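Local coordinates for protein decapping nuclease RAI1 (Candida albicans, PDB 5BUD) that removes NAD caps from the 5' ends of RNAs as a metal-dependent decapping hydrolase and binds and stimulates the exoribonuclease RAT1, at residues I96-I101 against K218-G223; R21-Y26 against V209-I214. All coordinates share one frame; numbering follows the deposited sequence.

Interaction 1 of 2, residues I96-I101 against K218-G223; sequences ISSDII and KLVLAG
Two main-chain hydrogen bonds of the strand pairing, and two more made by Asp-99, hold the segments together, with Ile-100 paired in parallel with Leu-219 and Ile-101 with Val-220. The carbonyl O of Lys-218 is gripped twice: Ile-100 N lies 3.1 Å away in its carbonyl plane, while Asp-99 N approaches from above that plane at 2.9 Å. Further along, Val-220 N donates almost straight to Ile-100 O over 2.9 Å, and Ser-98 OG, anti to its own backbone N (chi1 -180°), reaches forward two residues along its own segment to give that same oxygen a second hydrogen bond of 2.7 Å. Asp-99 closes the start of the pairing, its OD1 taking Lys-218 N at 2.8 Å through the anti lone pair, so that a carboxylate does the work of a main-chain acceptor.

Apolar contacts divide between the two faces. Leu-219 CD2 lies beside Ile-100 CD1 (4.0 Å), both side chains pointing the same way; on the other face Val-220 is flanked by Ile-101, and Val-220 CG2 reaches Ser-98 CB (3.5 Å) and Ile-96 CG2 (3.7 Å).

Strand 217-228 borders strand 100-103 on one side, and strand 131-136 pairs with it on the other. Helix 78-92 packs against Ile-96 and Ile-101, whereas helix 322-339 meets Asp-99 and Leu-219.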
# COMPACT_ATOMS: atom_id res chain seq x y z
N ILE A 96 21.32 3.69 2.19
CA ILE A 96 20.68 2.83 1.19
C ILE A 96 20.80 3.52 -0.16
O ILE A 96 20.63 4.74 -0.25
CB ILE A 96 19.17 2.65 1.49
CG1 ILE A 96 18.97 1.84 2.77
CG2 ILE A 96 18.46 1.97 0.32
CD1 ILE A 96 17.61 2.01 3.40
N SER A 97 21.05 2.78 -1.22
CA SER A 97 21.20 3.44 -2.49
C SER A 97 19.86 3.46 -3.19
O SER A 97 19.24 2.41 -3.41
CB SER A 97 22.27 2.77 -3.34
OG SER A 97 21.79 1.58 -3.90
N SER A 98 19.40 4.65 -3.55
CA SER A 98 18.11 4.80 -4.21
C SER A 98 17.98 6.23 -4.68
O SER A 98 18.68 7.14 -4.15
CB SER A 98 16.96 4.47 -3.24
OG SER A 98 15.67 4.59 -3.82
N ASP A 99 17.07 6.44 -5.62
CA ASP A 99 16.71 7.78 -6.06
C ASP A 99 15.53 8.35 -5.30
O ASP A 99 15.47 9.56 -5.00
CB ASP A 99 16.41 7.75 -7.54
CG ASP A 99 17.63 7.31 -8.33
OD1 ASP A 99 17.52 6.36 -9.11
OD2 ASP A 99 18.70 7.90 -8.12
N ILE A 100 14.59 7.46 -4.98
CA ILE A 100 13.33 7.82 -4.33
C ILE A 100 13.12 6.97 -3.08
O ILE A 100 13.38 5.78 -3.10
CB ILE A 100 12.17 7.64 -5.33
CG1 ILE A 100 12.33 8.63 -6.48
CG2 ILE A 100 10.82 7.85 -4.65
CD1 ILE A 100 11.23 8.51 -7.54
N ILE A 101 12.67 7.57 -1.98
CA ILE A 101 12.27 6.82 -0.82
C ILE A 101 10.86 7.22 -0.48
O ILE A 101 10.60 8.40 -0.25
CB ILE A 101 13.22 7.05 0.35
CG1 ILE A 101 14.60 6.46 0.02
CG2 ILE A 101 12.67 6.45 1.65
CD1 ILE A 101 15.65 6.86 1.06
N LYS A 218 15.92 4.01 -9.24
CA LYS A 218 15.84 3.14 -8.06
C LYS A 218 14.86 3.69 -7.04
O LYS A 218 14.87 4.90 -6.74
CB LYS A 218 17.23 2.99 -7.41
CG LYS A 218 18.22 2.16 -8.23
CD LYS A 218 17.58 0.90 -8.82
CE LYS A 218 18.55 0.08 -9.67
NZ LYS A 218 18.54 0.55 -11.09
N LEU A 219 14.00 2.81 -6.52
CA LEU A 219 13.02 3.20 -5.51
C LEU A 219 13.06 2.29 -4.31
O LEU A 219 13.17 1.09 -4.47
CB LEU A 219 11.61 3.15 -6.06
CG LEU A 219 11.36 4.06 -7.27
CD1 LEU A 219 11.41 3.21 -8.52
CD2 LEU A 219 10.00 4.75 -7.12
N VAL A 220 12.93 2.89 -3.13
CA VAL A 220 12.72 2.17 -1.89
C VAL A 220 11.29 2.44 -1.45
O VAL A 220 10.88 3.59 -1.37
CB VAL A 220 13.74 2.63 -0.84
CG1 VAL A 220 13.39 2.10 0.56
CG2 VAL A 220 15.12 2.18 -1.28
N LEU A 221 10.52 1.38 -1.21
CA LEU A 221 9.09 1.50 -0.83
C LEU A 221 8.87 0.81 0.48
O LEU A 221 9.32 -0.33 0.66
CB LEU A 221 8.17 0.82 -1.85
CG LEU A 221 8.31 1.24 -3.31
CD1 LEU A 221 7.37 0.42 -4.17
CD2 LEU A 221 8.06 2.73 -3.49
N ALA A 222 8.13 1.47 1.38
CA ALA A 222 7.69 0.84 2.62
C ALA A 222 6.23 0.44 2.45
O ALA A 222 5.42 1.23 2.00
CB ALA A 222 7.85 1.81 3.80
N GLY A 223 5.89 -0.80 2.79
CA GLY A 223 4.53 -1.25 2.70
C GLY A 223 4.20 -2.31 3.71
O GLY A 223 5.03 -3.13 4.09

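Interaction 2 of 2, residues R21-Y26 against V209-I214; sequences RELFSY and VIRTGI
Phe-24 and Tyr-26 both place CG between backbone N and carbonyl carbon (chi1 61° and 64°), and these torsions bring their rings to Val-209. Val-209 CB sits 3.7 Å above the plane of the Phe-24 ring, displaced from the ring centre, in a CH-pi contact; Val-209 CG2 touches Phe-24 CE2 at 3.6 Å and also meets Tyr-26 CE1 at 3.7 Å, this time at the ring edge and in plane. One valine thus serves two aromatic rings in different ways.

The main chain is irregular here. In a classic beta bulge of the antiparallel pair, Val-209 stands opposite two residues, Leu-23 and Phe-24: Val-209 O accepts Leu-23 N at 2.8 Å and, weakly, Phe-24 N at 3.4 Å, while Val-209 N returns a bond to Phe-24 O. On the N-terminal side of the bulge in strand 21-28, Arg-21 and Arg-211 exchange two bonds as a regular hydrogen-bonded pair. Leu-23 leans across the strand, its CD2 3.7 Å from Arg-211 CB; Arg-211, extended from CG to NE, hydrogen-bonds through NH2 to Ser-97 OG.

Strand 205-214 lies between strands 21-28 and 217-228, with Val-209 also packing on Ala-222. Helix 78-92 covers the aromatic side, Ala-84 touching the side chains of both Phe-24 and Tyr-26, and Tyr-88 meeting the ring of Phe-24.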
# COMPACT_ATOMS: atom_id res chain seq x y z
N ARG A 21 13.54 -6.52 -3.83
CA ARG A 21 14.19 -7.27 -2.75
C ARG A 21 13.92 -6.55 -1.45
O ARG A 21 14.04 -5.33 -1.39
CB ARG A 21 15.70 -7.35 -2.97
CG ARG A 21 16.13 -7.93 -4.30
CD ARG A 21 15.66 -9.37 -4.49
NE ARG A 21 16.35 -10.04 -5.59
CZ ARG A 21 15.92 -11.15 -6.19
NH1 ARG A 21 14.78 -11.73 -5.83
NH2 ARG A 21 16.63 -11.67 -7.18
N GLU A 22 13.54 -7.29 -0.40
CA GLU A 22 13.38 -6.68 0.91
C GLU A 22 14.76 -6.28 1.42
O GLU A 22 15.70 -7.06 1.33
CB GLU A 22 12.76 -7.66 1.88
CG GLU A 22 12.61 -7.11 3.29
CD GLU A 22 11.75 -7.99 4.17
OE1 GLU A 22 10.56 -8.18 3.85
OE2 GLU A 22 12.27 -8.48 5.19
N LEU A 23 14.85 -5.08 2.01
CA LEU A 23 16.05 -4.61 2.69
C LEU A 23 15.96 -4.94 4.17
O LEU A 23 16.88 -5.53 4.73
CB LEU A 23 16.21 -3.09 2.50
CG LEU A 23 16.29 -2.58 1.04
CD1 LEU A 23 16.46 -1.06 0.98
CD2 LEU A 23 17.41 -3.28 0.28
N PHE A 24 14.85 -4.56 4.80
CA PHE A 24 14.59 -4.89 6.19
C PHE A 24 13.10 -4.76 6.45
O PHE A 24 12.34 -4.46 5.53
CB PHE A 24 15.38 -3.93 7.13
CG PHE A 24 15.00 -2.47 6.95
CD1 PHE A 24 15.66 -1.69 6.05
CD2 PHE A 24 13.96 -1.92 7.67
CE1 PHE A 24 15.31 -0.38 5.86
CE2 PHE A 24 13.60 -0.59 7.50
CZ PHE A 24 14.27 0.18 6.58
N SER A 25 12.70 -4.97 7.71
CA SER A 25 11.35 -4.80 8.14
C SER A 25 11.30 -4.15 9.51
O SER A 25 12.30 -4.10 10.21
CB SER A 25 10.66 -6.15 8.25
OG SER A 25 11.40 -6.99 9.10
N TYR A 26 10.10 -3.71 9.87
CA TYR A 26 9.82 -3.20 11.19
C TYR A 26 8.32 -3.43 11.39
O TYR A 26 7.66 -4.00 10.51
CB TYR A 26 10.27 -1.74 11.33
CG TYR A 26 9.60 -0.70 10.47
CD1 TYR A 26 9.86 -0.61 9.11
CD2 TYR A 26 8.74 0.23 11.02
CE1 TYR A 26 9.26 0.36 8.31
CE2 TYR A 26 8.14 1.20 10.23
CZ TYR A 26 8.40 1.26 8.88
OH TYR A 26 7.78 2.23 8.13
N VAL A 209 10.30 -2.97 4.01
CA VAL A 209 10.94 -1.95 3.23
C VAL A 209 11.76 -2.64 2.16
O VAL A 209 12.66 -3.43 2.47
CB VAL A 209 11.82 -1.03 4.08
CG1 VAL A 209 12.51 -0.00 3.21
CG2 VAL A 209 10.95 -0.31 5.08
N ILE A 210 11.44 -2.31 0.91
CA ILE A 210 12.04 -2.99 -0.23
C ILE A 210 12.74 -1.99 -1.13
O ILE A 210 12.40 -0.80 -1.14
CB ILE A 210 10.98 -3.76 -1.06
CG1 ILE A 210 9.97 -2.81 -1.71
CG2 ILE A 210 10.23 -4.74 -0.17
CD1 ILE A 210 9.54 -3.29 -3.05
N ARG A 211 13.74 -2.48 -1.85
CA ARG A 211 14.38 -1.76 -2.92
C ARG A 211 13.88 -2.38 -4.25
O ARG A 211 13.83 -3.59 -4.36
CB ARG A 211 15.89 -1.93 -2.81
CG ARG A 211 16.75 -1.03 -3.68
CD ARG A 211 18.21 -1.11 -3.24
NE ARG A 211 19.13 -0.25 -4.01
CZ ARG A 211 19.68 -0.58 -5.18
NH1 ARG A 211 19.41 -1.74 -5.76
NH2 ARG A 211 20.52 0.26 -5.77
N THR A 212 13.51 -1.55 -5.21
CA THR A 212 13.09 -2.01 -6.54
C THR A 212 13.52 -0.95 -7.56
O THR A 212 14.25 -0.00 -7.23
CB THR A 212 11.56 -2.28 -6.59
OG1 THR A 212 11.17 -2.98 -7.80
CG2 THR A 212 10.77 -0.97 -6.44
N GLY A 213 13.13 -1.12 -8.81
CA GLY A 213 13.49 -0.15 -9.82
C GLY A 213 12.60 -0.30 -11.03
O GLY A 213 11.87 -1.29 -11.15
N ILE A 214 12.64 0.71 -11.89
CA ILE A 214 12.01 0.65 -13.22
C ILE A 214 12.80 1.59 -14.11
O ILE A 214 13.19 2.68 -13.66
CB ILE A 214 10.51 0.99 -13.19
CG1 ILE A 214 9.92 0.90 -14.60
CG2 ILE A 214 10.25 2.36 -12.57
CD1 ILE A 214 8.41 0.85 -14.59

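The centres of the two interactions lie 7 Å apart, and strands 205-214 and 217-228, consecutive in the chain, join them as sheet neighbours. Locally the strands run in the order 21-28, 205-214, 217-228, 100-103, whereas along the chain the segments alternate: 21-26, 96-101, 209-214, 218-223. Two early strands therefore flank a later hairpin, tying distant parts of the PD-(D/E)XK nuclease domain together. Direct bridges include Leu-219 O with Thr-212 N (2.8 Å), a probable hydrogen bond, and Val-220 CG1, which packs on Val-209 CG1 and on Ile-210 O (3.5 Å each). Strand 217-228 then continues to the manganese ligands Glu-224 and Asp-226, linking this framework to the active site.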